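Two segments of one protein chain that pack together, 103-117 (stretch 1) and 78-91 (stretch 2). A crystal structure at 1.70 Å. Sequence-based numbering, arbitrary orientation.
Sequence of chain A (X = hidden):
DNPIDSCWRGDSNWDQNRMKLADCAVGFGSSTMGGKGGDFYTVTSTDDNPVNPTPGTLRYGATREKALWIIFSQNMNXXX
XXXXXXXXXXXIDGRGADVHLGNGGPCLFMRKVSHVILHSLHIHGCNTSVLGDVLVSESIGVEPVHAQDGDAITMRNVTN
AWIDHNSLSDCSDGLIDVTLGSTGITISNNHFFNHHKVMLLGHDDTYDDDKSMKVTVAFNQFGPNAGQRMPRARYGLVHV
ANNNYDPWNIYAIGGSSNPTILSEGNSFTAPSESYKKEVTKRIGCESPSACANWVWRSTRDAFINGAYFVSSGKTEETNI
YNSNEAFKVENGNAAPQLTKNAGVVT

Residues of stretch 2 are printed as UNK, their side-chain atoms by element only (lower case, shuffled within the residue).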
# COMPACT_ATOMS: atom_id res chain seq x y z
N ASN A 103 -4.42 -7.04 -15.70
CA ASN A 103 -5.01 -7.74 -16.86
C ASN A 103 -3.97 -8.29 -17.82
O ASN A 103 -4.18 -8.27 -19.04
CB ASN A 103 -5.92 -6.73 -17.58
CG ASN A 103 -6.96 -6.05 -16.72
OD1 ASN A 103 -7.77 -6.74 -16.09
ND2 ASN A 103 -7.00 -4.71 -16.65
N GLY A 104 -2.86 -8.81 -17.33
CA GLY A 104 -1.74 -9.33 -18.10
C GLY A 104 -0.65 -8.32 -18.44
O GLY A 104 0.39 -8.69 -18.99
N GLY A 105 -0.84 -7.03 -18.13
CA GLY A 105 0.20 -6.06 -18.41
C GLY A 105 0.87 -5.61 -17.11
O GLY A 105 0.43 -6.04 -16.04
N PRO A 106 1.90 -4.78 -17.22
CA PRO A 106 2.55 -4.18 -16.05
C PRO A 106 1.61 -3.15 -15.41
O PRO A 106 0.62 -2.77 -16.00
CB PRO A 106 3.79 -3.49 -16.61
CG PRO A 106 3.57 -3.38 -18.08
CD PRO A 106 2.54 -4.39 -18.49
N CYS A 107 1.95 -2.73 -14.18
CA CYS A 107 1.04 -1.87 -13.43
C CYS A 107 1.71 -0.58 -13.00
O CYS A 107 2.35 0.06 -13.86
CB CYS A 107 0.46 -2.70 -12.26
SG CYS A 107 -0.64 -4.00 -12.94
N LEU A 108 1.60 -0.17 -11.75
CA LEU A 108 1.92 1.19 -11.34
C LEU A 108 3.26 1.31 -10.61
O LEU A 108 3.59 0.50 -9.74
CB LEU A 108 0.86 1.76 -10.39
CG LEU A 108 -0.58 1.75 -10.94
CD1 LEU A 108 -1.54 2.29 -9.89
CD2 LEU A 108 -0.65 2.52 -12.24
N PHE A 109 3.98 2.35 -11.02
CA PHE A 109 5.34 2.58 -10.56
C PHE A 109 5.51 4.04 -10.15
O PHE A 109 5.02 4.95 -10.79
CB PHE A 109 6.37 2.25 -11.66
CG PHE A 109 6.48 0.76 -11.97
CD1 PHE A 109 5.49 0.10 -12.69
CD2 PHE A 109 7.57 0.04 -11.53
CE1 PHE A 109 5.55 -1.25 -12.98
CE2 PHE A 109 7.65 -1.32 -11.81
CZ PHE A 109 6.65 -1.95 -12.52
N MET A 110 6.22 4.24 -9.04
CA MET A 110 6.56 5.59 -8.61
C MET A 110 8.05 5.62 -8.26
O MET A 110 8.51 4.76 -7.49
CB MET A 110 5.71 6.01 -7.42
CG MET A 110 4.25 6.31 -7.78
SD MET A 110 3.19 5.96 -6.37
CE MET A 110 3.15 4.16 -6.47
N ARG A 111 8.78 6.56 -8.84
CA ARG A 111 10.23 6.57 -8.56
C ARG A 111 10.71 8.00 -8.36
O ARG A 111 10.54 8.86 -9.22
CB ARG A 111 11.01 5.87 -9.66
CG ARG A 111 12.51 5.87 -9.43
CD ARG A 111 13.25 6.07 -10.74
NE ARG A 111 12.95 5.03 -11.71
CZ ARG A 111 13.03 5.13 -13.03
NH1 ARG A 111 13.43 6.27 -13.58
NH2 ARG A 111 12.72 4.09 -13.79
N LYS A 112 11.29 8.28 -7.20
CA LYS A 112 11.77 9.64 -6.95
C LYS A 112 10.70 10.71 -7.14
O LYS A 112 10.93 11.72 -7.81
CB LYS A 112 12.97 9.95 -7.85
CG LYS A 112 14.17 9.06 -7.58
CD LYS A 112 15.37 9.53 -8.39
CE LYS A 112 16.68 9.05 -7.78
NZ LYS A 112 16.45 8.13 -6.63
N VAL A 113 9.54 10.49 -6.54
CA VAL A 113 8.44 11.44 -6.58
C VAL A 113 7.82 11.53 -5.19
O VAL A 113 8.07 10.64 -4.36
CB VAL A 113 7.36 11.04 -7.61
CG1 VAL A 113 7.91 11.10 -9.03
CG2 VAL A 113 6.82 9.66 -7.31
N SER A 114 7.01 12.54 -4.94
CA SER A 114 6.24 12.70 -3.71
C SER A 114 4.80 13.10 -3.96
O SER A 114 4.51 13.58 -5.07
CB SER A 114 6.82 13.85 -2.85
OG SER A 114 8.20 13.57 -2.66
N HIS A 115 3.99 12.91 -2.93
CA HIS A 115 2.60 13.36 -2.96
C HIS A 115 1.78 12.67 -4.05
O HIS A 115 1.28 13.31 -4.99
CB HIS A 115 2.51 14.90 -3.10
CG HIS A 115 3.10 15.57 -1.89
ND1 HIS A 115 2.45 15.65 -0.69
CD2 HIS A 115 4.31 16.15 -1.71
CE1 HIS A 115 3.22 16.27 0.20
NE2 HIS A 115 4.35 16.59 -0.40
N VAL A 116 1.64 11.36 -3.87
CA VAL A 116 0.83 10.51 -4.74
C VAL A 116 -0.22 9.76 -3.90
O VAL A 116 0.17 9.09 -2.94
CB VAL A 116 1.65 9.49 -5.53
CG1 VAL A 116 0.72 8.54 -6.29
CG2 VAL A 116 2.64 10.15 -6.47
N ILE A 117 -1.49 9.91 -4.28
CA ILE A 117 -2.61 9.19 -3.71
C ILE A 117 -3.16 8.20 -4.75
O ILE A 117 -3.51 8.59 -5.86
CB ILE A 117 -3.75 10.11 -3.26
CG1 ILE A 117 -3.31 11.09 -2.14
CG2 ILE A 117 -4.97 9.33 -2.82
CD1 ILE A 117 -4.38 12.14 -1.86
N UNK A 78 -8.11 -1.56 -18.06
CA UNK A 78 -6.98 -1.01 -18.82
C UNK A 78 -5.81 -1.97 -18.80
O UNK A 78 -5.40 -2.45 -17.73
c UNK A 78 -7.57 1.48 -18.44
c UNK A 78 -6.54 0.36 -18.27
c UNK A 78 -7.35 2.71 -17.59
c UNK A 78 -5.19 0.74 -18.87
N UNK A 79 -5.28 -2.27 -19.99
CA UNK A 79 -4.10 -3.12 -20.08
C UNK A 79 -2.92 -2.26 -20.56
O UNK A 79 -2.87 -1.84 -21.72
c UNK A 79 -4.28 -4.34 -21.00
c UNK A 79 -3.03 -5.23 -21.04
n UNK A 79 -2.13 -8.52 -22.84
c UNK A 79 -2.05 -7.41 -21.85
c UNK A 79 -3.25 -6.48 -21.88
N UNK A 80 -1.98 -2.00 -19.66
CA UNK A 80 -0.86 -1.15 -20.06
C UNK A 80 0.18 -1.88 -20.88
O UNK A 80 0.36 -3.10 -20.75
c UNK A 80 -0.20 -0.54 -18.81
c UNK A 80 -0.45 0.54 -16.58
c UNK A 80 -1.10 0.33 -17.94
c UNK A 80 -1.37 1.66 -18.62
N UNK A 81 0.92 -1.15 -21.72
CA UNK A 81 1.89 -1.81 -22.58
C UNK A 81 3.29 -1.80 -21.97
O UNK A 81 4.13 -2.60 -22.37
c UNK A 81 0.75 -1.23 -24.82
c UNK A 81 -0.01 -0.97 -27.22
c UNK A 81 1.11 -0.76 -26.22
c UNK A 81 1.99 -1.14 -23.94
n UNK A 81 -1.30 -0.40 -26.77
N UNK A 82 3.52 -0.88 -21.03
CA UNK A 82 4.77 -0.77 -20.31
C UNK A 82 4.49 -0.32 -18.87
O UNK A 82 3.37 0.13 -18.62
c UNK A 82 5.71 0.23 -21.00
c UNK A 82 8.81 -0.82 -21.57
s UNK A 82 7.36 -1.64 -22.24
c UNK A 82 6.22 -0.25 -22.36
N UNK A 83 5.44 -0.42 -17.96
CA UNK A 83 5.20 0.11 -16.61
C UNK A 83 4.71 1.55 -16.65
O UNK A 83 5.19 2.36 -17.44
c UNK A 83 6.60 0.05 -15.99
c UNK A 83 6.78 -1.01 -18.12
c UNK A 83 7.24 -1.12 -16.68
N UNK A 84 3.71 1.90 -15.86
CA UNK A 84 3.23 3.27 -15.83
C UNK A 84 3.92 4.00 -14.68
O UNK A 84 3.61 3.66 -13.53
c UNK A 84 1.54 5.71 -16.36
c UNK A 84 -0.40 4.55 -15.27
c UNK A 84 1.11 4.67 -15.33
c UNK A 84 1.73 3.31 -15.63
N UNK A 85 4.79 4.94 -15.02
CA UNK A 85 5.39 5.79 -14.00
C UNK A 85 4.46 6.97 -13.72
O UNK A 85 4.06 7.69 -14.64
c UNK A 85 7.74 5.14 -14.33
c UNK A 85 8.89 3.25 -15.22
c UNK A 85 8.40 4.96 -13.12
c UNK A 85 9.54 3.09 -14.01
c UNK A 85 6.76 6.27 -14.48
c UNK A 85 7.99 4.28 -15.39
c UNK A 85 9.30 3.94 -12.95
o UNK A 85 10.44 2.06 -13.85
N UNK A 86 4.11 7.13 -12.46
CA UNK A 86 3.17 8.15 -12.01
C UNK A 86 3.95 9.32 -11.42
O UNK A 86 4.71 9.16 -10.45
c UNK A 86 2.17 7.63 -10.96
c UNK A 86 1.25 8.77 -10.51
c UNK A 86 1.30 6.48 -11.47
N UNK A 87 3.81 10.52 -11.96
CA UNK A 87 4.55 11.69 -11.49
C UNK A 87 4.11 12.12 -10.10
O UNK A 87 3.11 11.69 -9.53
c UNK A 87 4.36 12.80 -12.53
N UNK A 88 4.83 13.05 -9.47
CA UNK A 88 4.37 13.50 -8.15
C UNK A 88 3.17 14.44 -8.25
O UNK A 88 2.86 14.88 -9.36
N UNK A 89 2.53 14.72 -7.12
CA UNK A 89 1.35 15.58 -7.05
C UNK A 89 0.26 15.05 -7.96
O UNK A 89 -0.30 15.72 -8.82
c UNK A 89 2.22 18.09 -5.09
n UNK A 89 3.38 18.39 -4.42
n UNK A 89 3.95 17.53 -6.29
c UNK A 89 4.41 18.05 -5.16
c UNK A 89 1.73 17.03 -7.40
c UNK A 89 2.59 17.56 -6.28
N UNK A 90 -0.05 13.76 -7.77
CA UNK A 90 -1.11 13.15 -8.56
C UNK A 90 -2.04 12.39 -7.62
O UNK A 90 -1.51 11.82 -6.67
c UNK A 90 -0.57 12.14 -9.58
n UNK A 90 1.30 15.33 -11.90
c UNK A 90 -0.48 13.66 -11.57
c UNK A 90 0.43 14.32 -12.60
c UNK A 90 0.30 12.71 -10.69
N UNK A 91 -3.33 12.37 -7.91
CA UNK A 91 -4.28 11.43 -7.32
C UNK A 91 -4.82 10.59 -8.47
O UNK A 91 -5.17 11.17 -9.50
c UNK A 91 -5.43 12.11 -6.59
o UNK A 91 -4.85 12.83 -5.49
c UNK A 91 -6.43 11.10 -6.06
O HOH W 1 -1.78 -3.24 -17.31
O HOH W 2 7.42 8.05 -10.93

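Position 78 carries four carbons, forked at the first with one arm two carbons long; its CB points away from stretch 1, but its backbone O accepts a hydrogen bond from Asn103 ND2 (3.0 Å, 155°). This is Ile78. Position 79 has four carbons in a row ending in nitrogen, the fourth carbon 3.8 Å from Gly104 C: Lys79. At 80, four carbons fork at the second, an end carbon lies 3.9 Å from Cys107 O, and the backbone O lies 3.8 Å from Gly105 CA, where a CB on Gly105 would clash with it. This is Leu80; one water links its N (2.7 Å) to Pro106 O (2.8 Å).

Position 81 is another unbranched four-carbon chain ending in nitrogen; its CA-to-CB bond points away from stretch 1: Lys81. Position 82 reads two carbons, sulfur, carbon, and its backbone C sits 3.3 Å from Pro106 CG, hence Met82. At 83 three carbons close a ring onto the backbone N, and CB lies over one face of the Phe109 ring, 3.8 Å from the centroid and 28° off the normal, which identifies Pro83.

Position 84 has four carbons forked at the second, one end carbon 3.7 Å from Leu108 CD2: Leu84. Position 85 has one carbon, then a six-carbon ring bearing oxygen; Phe109 CB sits over a face of this ring, 3.9 Å from its centroid, and the oxygen is 3.1 Å from Arg111 NH2: Tyr85. Position 86 is one carbon carrying two, its CB 4.0 Å from Met110 CG: Val86.

Position 87 has a lone carbon pointing away, while its backbone O lies 3.5 Å from Val116 CG2: Ala87. Position 88 has no side-chain atom, and an ideal CB would fall 2.6 Å from Ser114 O, a clash: Gly88. At 89, one carbon leads to a five-membered ring of three carbons and two nitrogens, which receives His115 CB over one face, 3.9 Å from the centroid: His89. Position 90 has four carbons ending in nitrogen, its end leads away from stretch 1, and its backbone N lies 3.1 Å from His115 O: Lys90, whose NZ bonds Gly88 O at 3.0 Å. Position 91 is one carbon carrying oxygen and carbon, the oxygen 3.7 Å from Ile117 CB: Thr91.

The contact rests on two parallel ladders whose register shifts by two between them. In the first, Leu84 N donates to Cys107 O (3.0 Å), Phe109 N to Leu84 O (2.9 Å) and Val86 N to Phe109 O (2.9 Å). In the second, Lys90 N donates to His115 O and Ile117 N to Lys90 O, both at 3.1 Å. Alternation places Leu108 and Leu84 on one face, Phe109 and Tyr85 on the other, so aliphatic and aromatic packing reinforce the same backbone pairing.

Stretch 2 (78-91) IKLKMPLYVAGHKT
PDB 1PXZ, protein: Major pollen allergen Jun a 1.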